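Local coordinates for uncharacterized protein (Legionella pneumophila subsp. pneumophila, PDB 5T2X) that is of unknown function but belongs to the DUF5630 family and folds into a single chain built almost wholly of helices, at residues 167-175 with 203-213; 35-46 with 64-72. All coordinates share one frame; numbering follows the deposited sequence.

Contact 1 (167-175 with 203-213); sequences YHWTPGYLL and IARKLSEHQYS
Over one face of the Trp169 indole lie Tyr212 CB and the backbone N of Ser213, with CB 4.1 Å from the centroid of the Trp169 six-membered ring in a CH-pi contact. The far end of the same indole reaches the imidazole of His210, one face of which has Trp169 CH2 over its centre; the two planes meet obliquely. Trp169 CZ2 then sits at the edge of the Tyr212 ring, near its plane, so the three residues form an aromatic cluster. The phenol ring of Tyr173 receives Ile203 CG2 almost exactly over the centre of one face, 3.6 Å from the centroid and 6° off the normal. Branching at CB suits Ile203 to this place, because CG2 can press on the ring while CD1 still touches CE1 of Tyr173. Ala204, small enough for close approach, sets its CB 3.7 Å from Tyr173 CB and also meets Leu174 CD2.

Helix segments 169-175 and 203-207 run antiparallel, axes 8.1 Å apart at closest, at 168°, as in a helical hairpin, and a type I beta turn from Leu207 to His210 brings helix 211-220 against one face of Trp169. The imidazole is steadied at both nitrogens: ND1 of His210 caps the new helix by accepting from Tyr212 N at 3.0 Å, in the ring plane, and NE2 bonds Phe273 O. Trp169 NE1 is satisfied by Pro87 O.

Between the apolar patches Thr170 OG1 is gripped twice. It donates to Ala204 O at 2.7 Å, in the carbonyl plane on a lone pair, and accepts at 2.9 Å from Ser213 OG, which a chi1 of 179°, trans to the backbone N, carries to it. This chain of two hydroxyls, Ser213 OG to Thr170 OG1 to Ala204 O, lets a buried polar group both donate and accept, and ties Thr170, in the first turn of its helix, to both helices of segment 203-213.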
loop_
_atom_site.group_PDB
_atom_site.type_symbol
_atom_site.label_atom_id
_atom_site.label_comp_id
_atom_site.label_asym_id
_atom_site.label_seq_id
_atom_site.Cartn_x
_atom_site.Cartn_y
_atom_site.Cartn_z
ATOM N N TYR A 167 -5.583 -1.577 -3.894
ATOM C CA TYR A 167 -4.388 -1.423 -4.709
ATOM C C TYR A 167 -3.376 -2.553 -4.592
ATOM O O TYR A 167 -2.462 -2.609 -5.420
ATOM C CB TYR A 167 -3.674 -0.105 -4.365
ATOM C CG TYR A 167 -4.569 1.116 -4.354
ATOM C CD1 TYR A 167 -4.930 1.750 -5.535
ATOM C CD2 TYR A 167 -5.038 1.645 -3.159
ATOM C CE1 TYR A 167 -5.744 2.871 -5.527
ATOM C CE2 TYR A 167 -5.853 2.765 -3.140
ATOM C CZ TYR A 167 -6.201 3.373 -4.327
ATOM O OH TYR A 167 -7.009 4.489 -4.314
ATOM N N HIS A 168 -3.498 -3.454 -3.611
ATOM C CA HIS A 168 -2.397 -4.368 -3.329
ATOM C C HIS A 168 -2.816 -5.835 -3.293
ATOM O O HIS A 168 -2.123 -6.649 -2.675
ATOM C CB HIS A 168 -1.705 -3.965 -2.026
ATOM C CG HIS A 168 -1.120 -2.588 -2.075
ATOM N ND1 HIS A 168 -0.018 -2.277 -2.841
ATOM C CD2 HIS A 168 -1.506 -1.432 -1.483
ATOM C CE1 HIS A 168 0.262 -0.993 -2.706
ATOM N NE2 HIS A 168 -0.626 -0.458 -1.887
ATOM N N TRP A 169 -3.924 -6.185 -3.942
ATOM C CA TRP A 169 -4.235 -7.569 -4.341
ATOM C C TRP A 169 -4.217 -8.481 -3.114
ATOM O O TRP A 169 -4.896 -8.175 -2.120
ATOM C CB TRP A 169 -3.272 -7.959 -5.456
ATOM C CG TRP A 169 -3.496 -7.220 -6.737
ATOM C CD1 TRP A 169 -3.050 -5.971 -7.052
ATOM C CD2 TRP A 169 -4.220 -7.689 -7.879
ATOM N NE1 TRP A 169 -3.454 -5.630 -8.320
ATOM C CE2 TRP A 169 -4.174 -6.669 -8.850
ATOM C CE3 TRP A 169 -4.903 -8.873 -8.176
ATOM C CZ2 TRP A 169 -4.785 -6.796 -10.095
ATOM C CZ3 TRP A 169 -5.510 -8.997 -9.412
ATOM C CH2 TRP A 169 -5.447 -7.964 -10.357
ATOM N N THR A 170 -3.466 -9.590 -3.134
ATOM C CA THR A 170 -3.537 -10.556 -2.036
ATOM C C THR A 170 -2.980 -10.003 -0.729
ATOM O O THR A 170 -3.647 -10.157 0.309
ATOM C CB THR A 170 -2.840 -11.859 -2.449
ATOM O OG1 THR A 170 -3.631 -12.536 -3.432
ATOM C CG2 THR A 170 -2.628 -12.769 -1.247
ATOM N N PRO A 171 -1.795 -9.377 -0.685
ATOM C CA PRO A 171 -1.339 -8.809 0.595
ATOM C C PRO A 171 -2.283 -7.764 1.162
ATOM O O PRO A 171 -2.362 -7.617 2.389
ATOM C CB PRO A 171 0.026 -8.205 0.241
ATOM C CG PRO A 171 0.492 -9.001 -0.915
ATOM C CD PRO A 171 -0.742 -9.284 -1.715
ATOM N N GLY A 172 -3.005 -7.037 0.308
ATOM C CA GLY A 172 -3.989 -6.091 0.810
ATOM C C GLY A 172 -5.146 -6.780 1.509
ATOM O O GLY A 172 -5.540 -6.396 2.614
ATOM N N TYR A 173 -5.704 -7.816 0.876
ATOM C CA TYR A 173 -6.811 -8.540 1.491
ATOM C C TYR A 173 -6.354 -9.354 2.694
ATOM O O TYR A 173 -7.139 -9.573 3.623
ATOM C CB TYR A 173 -7.497 -9.436 0.458
ATOM C CG TYR A 173 -8.450 -8.676 -0.434
ATOM C CD1 TYR A 173 -9.770 -8.473 -0.055
ATOM C CD2 TYR A 173 -8.026 -8.142 -1.643
ATOM C CE1 TYR A 173 -10.645 -7.768 -0.861
ATOM C CE2 TYR A 173 -8.893 -7.439 -2.456
ATOM C CZ TYR A 173 -10.201 -7.254 -2.059
ATOM O OH TYR A 173 -11.068 -6.554 -2.863
ATOM N N LEU A 174 -5.098 -9.806 2.703
ATOM C CA LEU A 174 -4.576 -10.456 3.900
ATOM C C LEU A 174 -4.457 -9.473 5.055
ATOM O O LEU A 174 -4.674 -9.849 6.214
ATOM C CB LEU A 174 -3.224 -11.105 3.603
ATOM C CG LEU A 174 -3.279 -12.424 2.828
ATOM C CD1 LEU A 174 -1.886 -13.006 2.653
ATOM C CD2 LEU A 174 -4.191 -13.416 3.532
ATOM N N LEU A 175 -4.119 -8.214 4.764
ATOM C CA LEU A 175 -4.099 -7.196 5.808
ATOM C C LEU A 175 -5.502 -6.936 6.345
ATOM O O LEU A 175 -5.698 -6.833 7.561
ATOM C CB LEU A 175 -3.478 -5.904 5.273
ATOM C CG LEU A 175 -3.549 -4.686 6.197
ATOM C CD1 LEU A 175 -2.797 -4.943 7.493
ATOM C CD2 LEU A 175 -3.012 -3.447 5.497
ATOM N N ILE A 203 -10.862 -14.126 -0.649
ATOM C CA ILE A 203 -10.517 -13.299 -1.802
ATOM C C ILE A 203 -9.006 -13.253 -1.990
ATOM O O ILE A 203 -8.504 -13.305 -3.119
ATOM C CB ILE A 203 -11.114 -11.888 -1.648
ATOM C CG1 ILE A 203 -12.641 -11.954 -1.632
ATOM C CG2 ILE A 203 -10.638 -10.978 -2.772
ATOM C CD1 ILE A 203 -13.305 -10.620 -1.358
ATOM N N ALA A 204 -8.258 -13.169 -0.886
ATOM C CA ALA A 204 -6.802 -13.141 -0.980
ATOM C C ALA A 204 -6.266 -14.411 -1.628
ATOM O O ALA A 204 -5.288 -14.366 -2.384
ATOM C CB ALA A 204 -6.192 -12.946 0.408
ATOM N N ARG A 205 -6.895 -15.553 -1.350
ATOM C CA ARG A 205 -6.454 -16.797 -1.970
ATOM C C ARG A 205 -6.831 -16.837 -3.446
ATOM O O ARG A 205 -6.016 -17.226 -4.291
ATOM C CB ARG A 205 -7.049 -17.993 -1.230
ATOM C CG ARG A 205 -6.472 -19.330 -1.659
ATOM C CD ARG A 205 -7.097 -20.473 -0.879
ATOM N NE ARG A 205 -6.400 -21.735 -1.106
ATOM C CZ ARG A 205 -6.756 -22.895 -0.565
ATOM N NH1 ARG A 205 -7.811 -22.960 0.238
ATOM N NH2 ARG A 205 -6.058 -23.993 -0.828
ATOM N N LYS A 206 -8.060 -16.425 -3.775
ATOM C CA LYS A 206 -8.527 -16.438 -5.157
ATOM C C LYS A 206 -7.771 -15.458 -6.045
ATOM O O LYS A 206 -7.840 -15.574 -7.272
ATOM C CB LYS A 206 -10.025 -16.134 -5.199
ATOM C CG LYS A 206 -10.870 -17.185 -4.500
ATOM C CD LYS A 206 -12.337 -16.799 -4.450
ATOM C CE LYS A 206 -13.147 -17.882 -3.757
ATOM N NZ LYS A 206 -12.997 -19.197 -4.443
ATOM N N LEU A 207 -7.062 -14.494 -5.460
ATOM C CA LEU A 207 -6.241 -13.569 -6.228
ATOM C C LEU A 207 -4.772 -13.963 -6.258
ATOM O O LEU A 207 -4.014 -13.395 -7.048
ATOM C CB LEU A 207 -6.367 -12.147 -5.663
ATOM C CG LEU A 207 -7.743 -11.479 -5.696
ATOM C CD1 LEU A 207 -7.672 -10.090 -5.080
ATOM C CD2 LEU A 207 -8.281 -11.412 -7.115
ATOM N N SER A 208 -4.361 -14.931 -5.435
ATOM C CA SER A 208 -2.947 -15.237 -5.244
ATOM C C SER A 208 -2.267 -15.784 -6.493
ATOM O O SER A 208 -1.034 -15.861 -6.515
ATOM C CB SER A 208 -2.785 -16.232 -4.093
ATOM O OG SER A 208 -3.500 -17.428 -4.351
ATOM N N GLU A 209 -3.023 -16.161 -7.524
ATOM C CA GLU A 209 -2.432 -16.720 -8.733
ATOM C C GLU A 209 -2.156 -15.679 -9.808
ATOM O O GLU A 209 -1.369 -15.948 -10.723
ATOM C CB GLU A 209 -3.342 -17.808 -9.317
ATOM C CG GLU A 209 -3.645 -18.968 -8.375
ATOM C CD GLU A 209 -2.547 -20.018 -8.345
ATOM O OE1 GLU A 209 -1.363 -19.663 -8.525
ATOM O OE2 GLU A 209 -2.872 -21.207 -8.143
ATOM N N HIS A 210 -2.777 -14.506 -9.724
ATOM C CA HIS A 210 -2.630 -13.504 -10.768
ATOM C C HIS A 210 -1.217 -12.927 -10.775
ATOM O O HIS A 210 -0.559 -12.822 -9.737
ATOM C CB HIS A 210 -3.654 -12.385 -10.577
ATOM C CG HIS A 210 -3.863 -11.540 -11.795
ATOM N ND1 HIS A 210 -2.947 -10.600 -12.217
ATOM C CD2 HIS A 210 -4.889 -11.487 -12.677
ATOM C CE1 HIS A 210 -3.397 -10.009 -13.309
ATOM N NE2 HIS A 210 -4.574 -10.529 -13.609
ATOM N N GLN A 211 -0.755 -12.553 -11.971
ATOM C CA GLN A 211 0.599 -12.029 -12.118
ATOM C C GLN A 211 0.793 -10.750 -11.313
ATOM O O GLN A 211 1.825 -10.573 -10.653
ATOM C CB GLN A 211 0.905 -11.781 -13.596
ATOM C CG GLN A 211 2.194 -11.014 -13.841
ATOM C CD GLN A 211 2.329 -10.542 -15.276
ATOM O OE1 GLN A 211 1.635 -11.027 -16.169
ATOM N NE2 GLN A 211 3.221 -9.584 -15.502
ATOM N N TYR A 212 -0.187 -9.845 -11.358
ATOM C CA TYR A 212 -0.075 -8.597 -10.609
ATOM C C TYR A 212 -0.062 -8.853 -9.108
ATOM O O TYR A 212 0.626 -8.147 -8.359
ATOM C CB TYR A 212 -1.219 -7.657 -10.987
ATOM C CG TYR A 212 -1.211 -7.232 -12.438
ATOM C CD1 TYR A 212 -0.029 -7.200 -13.167
ATOM C CD2 TYR A 212 -2.385 -6.861 -13.079
ATOM C CE1 TYR A 212 -0.017 -6.812 -14.494
ATOM C CE2 TYR A 212 -2.385 -6.475 -14.406
ATOM C CZ TYR A 212 -1.199 -6.449 -15.108
ATOM O OH TYR A 212 -1.195 -6.061 -16.427
ATOM N N SER A 213 -0.809 -9.858 -8.648
ATOM C CA SER A 213 -0.810 -10.182 -7.227
ATOM C C SER A 213 0.494 -10.839 -6.800
ATOM O O SER A 213 0.938 -10.647 -5.662
ATOM C CB SER A 213 -1.997 -11.084 -6.896
ATOM O OG SER A 213 -2.005 -11.437 -5.524
#

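Contact 2 (35-46 with 64-72); sequences KMLLNNLDLTTL and EQADIWRTH
Lys35 leaves its helix with CG opposite the backbone N (chi1 -177°) and stays extended to its tip, which carries NZ to the 64-67 region. Asp67 turns its carboxylate back to meet it, with chi1 at 63°. The salt bridge from Lys35 NZ to Asp67 OD1 is 2.7 Å, made on the syn side and somewhat out of the carboxylate plane; NZ also donates to Glu64 O at 2.8 Å. A long aliphatic chain suits the site because its CG packs on Ile68 CD1 before the charge is reached.

Helix segments 35-40 and 66-72 run nearly parallel, at 17°, and Ile68 is a knob in the hole formed by Lys35, Leu38, Asn39 and Leu46. Asp42 begins the next helix as its N-cap, accepting from Thr45 OG1 and, weakly, from Thr45 N.

Leu43 CD1 lies over one face of the His72 ring, 3.9 Å from its centroid. Leu46 CD2 covers a face of the Trp69 six-membered ring and touches His72 NE2. In the plane of the imidazole a water lies 2.6 Å from His72 NE2 and donates to the carbonyls of Leu38 and Leu41, between the two helices of segment 35-46.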
loop_
_atom_site.group_PDB
_atom_site.type_symbol
_atom_site.label_atom_id
_atom_site.label_comp_id
_atom_site.label_asym_id
_atom_site.label_seq_id
_atom_site.Cartn_x
_atom_site.Cartn_y
_atom_site.Cartn_z
ATOM N N LYS A 35 13.438 17.087 -19.108
ATOM C CA LYS A 35 13.605 15.714 -18.648
ATOM C C LYS A 35 15.060 15.415 -18.315
ATOM O O LYS A 35 15.344 14.631 -17.402
ATOM C CB LYS A 35 13.082 14.755 -19.717
ATOM C CG LYS A 35 13.116 13.291 -19.345
ATOM C CD LYS A 35 12.415 12.471 -20.414
ATOM C CE LYS A 35 12.541 10.987 -20.149
ATOM N NZ LYS A 35 11.799 10.185 -21.161
HETATM N N MSE A 36 15.987 16.034 -19.033
HETATM C CA MSE A 36 17.413 15.864 -18.792
HETATM C C MSE A 36 17.827 16.427 -17.433
HETATM O O MSE A 36 18.621 15.818 -16.715
HETATM C CB MSE A 36 18.196 16.538 -19.917
HETATM C CG MSE A 36 19.659 16.763 -19.646
HETATM SE SE MSE A 36 20.404 17.863 -21.069
HETATM C CE MSE A 36 22.188 18.132 -20.329
ATOM N N LEU A 37 17.279 17.592 -17.082
ATOM C CA LEU A 37 17.590 18.199 -15.793
ATOM C C LEU A 37 16.855 17.502 -14.654
ATOM O O LEU A 37 17.401 17.364 -13.554
ATOM C CB LEU A 37 17.246 19.689 -15.815
ATOM C CG LEU A 37 18.143 20.590 -16.663
ATOM C CD1 LEU A 37 17.719 22.045 -16.529
ATOM C CD2 LEU A 37 19.603 20.414 -16.269
ATOM N N LEU A 38 15.617 17.061 -14.900
ATOM C CA LEU A 38 14.864 16.353 -13.870
ATOM C C LEU A 38 15.553 15.058 -13.463
ATOM O O LEU A 38 15.491 14.664 -12.293
ATOM C CB LEU A 38 13.443 16.071 -14.360
ATOM C CG LEU A 38 12.486 17.266 -14.380
ATOM C CD1 LEU A 38 11.265 16.961 -15.233
ATOM C CD2 LEU A 38 12.073 17.638 -12.965
ATOM N N ASN A 39 16.219 14.387 -14.407
ATOM C CA ASN A 39 16.909 13.143 -14.084
ATOM C C ASN A 39 18.161 13.369 -13.247
ATOM O O ASN A 39 18.594 12.447 -12.545
ATOM C CB ASN A 39 17.271 12.392 -15.365
ATOM C CG ASN A 39 16.087 11.669 -15.970
ATOM O OD1 ASN A 39 15.181 11.232 -15.261
ATOM N ND2 ASN A 39 16.090 11.536 -17.291
ATOM N N ASN A 40 18.754 14.563 -13.304
ATOM C CA ASN A 40 19.930 14.845 -12.488
ATOM C C ASN A 40 19.581 15.046 -11.020
ATOM O O ASN A 40 20.469 14.950 -10.168
ATOM C CB ASN A 40 20.658 16.084 -13.013
ATOM C CG ASN A 40 21.213 15.886 -14.406
ATOM O OD1 ASN A 40 21.538 14.769 -14.802
ATOM N ND2 ASN A 40 21.323 16.974 -15.161
ATOM N N LEU A 41 18.317 15.316 -10.709
ATOM C CA LEU A 41 17.930 15.634 -9.344
ATOM C C LEU A 41 17.950 14.393 -8.462
ATOM O O LEU A 41 17.731 13.269 -8.920
ATOM C CB LEU A 41 16.533 16.253 -9.315
ATOM C CG LEU A 41 16.333 17.601 -10.004
ATOM C CD1 LEU A 41 14.868 18.003 -9.936
ATOM C CD2 LEU A 41 17.213 18.659 -9.364
ATOM N N ASP A 42 18.223 14.610 -7.179
ATOM C CA ASP A 42 17.982 13.574 -6.191
ATOM C C ASP A 42 16.480 13.395 -5.992
ATOM O O ASP A 42 15.680 14.297 -6.255
ATOM C CB ASP A 42 18.659 13.923 -4.867
ATOM C CG ASP A 42 18.336 15.329 -4.400
ATOM O OD1 ASP A 42 18.452 16.270 -5.214
ATOM O OD2 ASP A 42 17.953 15.492 -3.223
ATOM N N LEU A 43 16.101 12.205 -5.521
ATOM C CA LEU A 43 14.683 11.892 -5.380
ATOM C C LEU A 43 13.984 12.858 -4.431
ATOM O O LEU A 43 12.812 13.190 -4.642
ATOM C CB LEU A 43 14.506 10.447 -4.905
ATOM C CG LEU A 43 13.070 9.921 -4.858
ATOM C CD1 LEU A 43 12.359 10.175 -6.177
ATOM C CD2 LEU A 43 13.060 8.438 -4.526
ATOM N N THR A 44 14.681 13.325 -3.392
ATOM C CA THR A 44 14.077 14.276 -2.462
ATOM C C THR A 44 13.693 15.566 -3.174
ATOM O O THR A 44 12.583 16.081 -3.000
ATOM C CB THR A 44 15.033 14.568 -1.305
ATOM O OG1 THR A 44 15.291 13.362 -0.575
ATOM C CG2 THR A 44 14.423 15.604 -0.366
ATOM N N THR A 45 14.601 16.098 -3.996
ATOM C CA THR A 45 14.326 17.353 -4.685
ATOM C C THR A 45 13.308 17.160 -5.803
ATOM O O THR A 45 12.448 18.023 -6.022
ATOM C CB THR A 45 15.626 17.941 -5.232
ATOM O OG1 THR A 45 16.590 18.029 -4.176
ATOM C CG2 THR A 45 15.387 19.329 -5.804
ATOM N N LEU A 46 13.387 16.034 -6.518
ATOM C CA LEU A 46 12.423 15.754 -7.579
ATOM C C LEU A 46 11.002 15.716 -7.032
ATOM O O LEU A 46 10.095 16.356 -7.577
ATOM C CB LEU A 46 12.766 14.432 -8.267
ATOM C CG LEU A 46 11.713 13.882 -9.237
ATOM C CD1 LEU A 46 11.524 14.811 -10.429
ATOM C CD2 LEU A 46 12.076 12.478 -9.699
ATOM N N GLU A 64 5.581 9.182 -21.170
ATOM C CA GLU A 64 6.981 9.192 -21.579
ATOM C C GLU A 64 7.925 9.645 -20.471
ATOM O O GLU A 64 9.143 9.595 -20.668
ATOM C CB GLU A 64 7.167 10.077 -22.816
ATOM C CG GLU A 64 6.673 11.507 -22.661
ATOM C CD GLU A 64 5.188 11.654 -22.938
ATOM O OE1 GLU A 64 4.525 10.633 -23.218
ATOM O OE2 GLU A 64 4.682 12.794 -22.878
ATOM N N GLN A 65 7.404 10.074 -19.322
ATOM C CA GLN A 65 8.231 10.459 -18.186
ATOM C C GLN A 65 8.283 9.386 -17.107
ATOM O O GLN A 65 8.881 9.610 -16.050
ATOM C CB GLN A 65 7.735 11.779 -17.593
ATOM C CG GLN A 65 8.362 13.010 -18.230
ATOM C CD GLN A 65 8.023 13.145 -19.701
ATOM O OE1 GLN A 65 8.855 12.879 -20.568
ATOM N NE2 GLN A 65 6.797 13.565 -19.989
ATOM N N ALA A 66 7.680 8.222 -17.356
ATOM C CA ALA A 66 7.696 7.134 -16.387
ATOM C C ALA A 66 9.094 6.572 -16.165
ATOM O O ALA A 66 9.362 6.011 -15.095
ATOM C CB ALA A 66 6.747 6.020 -16.838
ATOM N N ASP A 67 9.990 6.698 -17.147
ATOM C CA ASP A 67 11.357 6.221 -16.964
ATOM C C ASP A 67 12.112 7.032 -15.921
ATOM O O ASP A 67 13.083 6.528 -15.345
ATOM C CB ASP A 67 12.110 6.255 -18.291
ATOM C CG ASP A 67 12.249 7.658 -18.839
ATOM O OD1 ASP A 67 11.282 8.148 -19.455
ATOM O OD2 ASP A 67 13.324 8.267 -18.653
ATOM N N ILE A 68 11.697 8.278 -15.680
ATOM C CA ILE A 68 12.297 9.066 -14.609
ATOM C C ILE A 68 12.095 8.373 -13.270
ATOM O O ILE A 68 13.014 8.296 -12.446
ATOM C CB ILE A 68 11.709 10.490 -14.601
ATOM C CG1 ILE A 68 11.993 11.200 -15.927
ATOM C CG2 ILE A 68 12.258 11.288 -13.424
ATOM C CD1 ILE A 68 11.423 12.602 -16.000
ATOM N N TRP A 69 10.894 7.838 -13.042
ATOM C CA TRP A 69 10.592 7.178 -11.779
ATOM C C TRP A 69 11.188 5.776 -11.715
ATOM O O TRP A 69 11.617 5.335 -10.644
ATOM C CB TRP A 69 9.079 7.129 -11.567
ATOM C CG TRP A 69 8.434 8.484 -11.615
ATOM C CD1 TRP A 69 7.690 9.003 -12.635
ATOM C CD2 TRP A 69 8.488 9.497 -10.604
ATOM N NE1 TRP A 69 7.272 10.273 -12.318
ATOM C CE2 TRP A 69 7.751 10.600 -11.077
ATOM C CE3 TRP A 69 9.088 9.578 -9.343
ATOM C CZ2 TRP A 69 7.596 11.769 -10.334
ATOM C CZ3 TRP A 69 8.933 10.738 -8.608
ATOM C CH2 TRP A 69 8.194 11.818 -9.105
ATOM N N ARG A 70 11.222 5.062 -12.846
ATOM C CA ARG A 70 11.776 3.712 -12.846
ATOM C C ARG A 70 13.258 3.714 -12.505
ATOM O O ARG A 70 13.746 2.777 -11.863
ATOM C CB ARG A 70 11.550 3.040 -14.200
ATOM C CG ARG A 70 10.105 2.683 -14.467
ATOM C CD ARG A 70 9.975 1.681 -15.599
ATOM N NE ARG A 70 8.577 1.331 -15.819
ATOM C CZ ARG A 70 7.755 2.016 -16.606
ATOM N NH1 ARG A 70 8.198 3.084 -17.254
ATOM N NH2 ARG A 70 6.493 1.633 -16.748
ATOM N N THR A 71 13.986 4.750 -12.925
ATOM C CA THR A 71 15.385 4.875 -12.533
ATOM C C THR A 71 15.521 4.962 -11.019
ATOM O O THR A 71 16.380 4.301 -10.424
ATOM C CB THR A 71 16.010 6.100 -13.202
ATOM O OG1 THR A 71 15.979 5.934 -14.626
ATOM C CG2 THR A 71 17.451 6.284 -12.747
ATOM N N HIS A 72 14.666 5.761 -10.374
ATOM C CA HIS A 72 14.687 5.839 -8.918
ATOM C C HIS A 72 14.192 4.545 -8.286
ATOM O O HIS A 72 14.701 4.124 -7.241
ATOM C CB HIS A 72 13.851 7.026 -8.442
ATOM C CG HIS A 72 14.450 8.356 -8.774
ATOM N ND1 HIS A 72 15.594 8.829 -8.168
ATOM C CD2 HIS A 72 14.062 9.318 -9.645
ATOM C CE1 HIS A 72 15.887 10.022 -8.654
ATOM N NE2 HIS A 72 14.972 10.342 -9.552
HETATM O O HOH W 1 15.640 12.536 -10.762
#

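Contact 2 closes along the chain before contact 1 opens, and all four segments belong to the DUF5630 region. Their centres are 30 Å apart and their nearest atoms about 11 Å, so the two do not touch. The centre of contact 1 is about 12 Å from the centre of the chain, and the contact is largely buried, with helices 252-272, 237-248 and 132-147 around it; contact 2, about 22 Å out, is partly buried beside helices 15-27, 54-60 and 91-111. Contact 1 pairs antiparallel segments of consecutive helices; contact 2 sets 35-40 and 66-72 nearly parallel, with helix 43-52, itself part of the contact, and helix 54-60 between them in sequence. With function unknown, neither can be assigned to an active site.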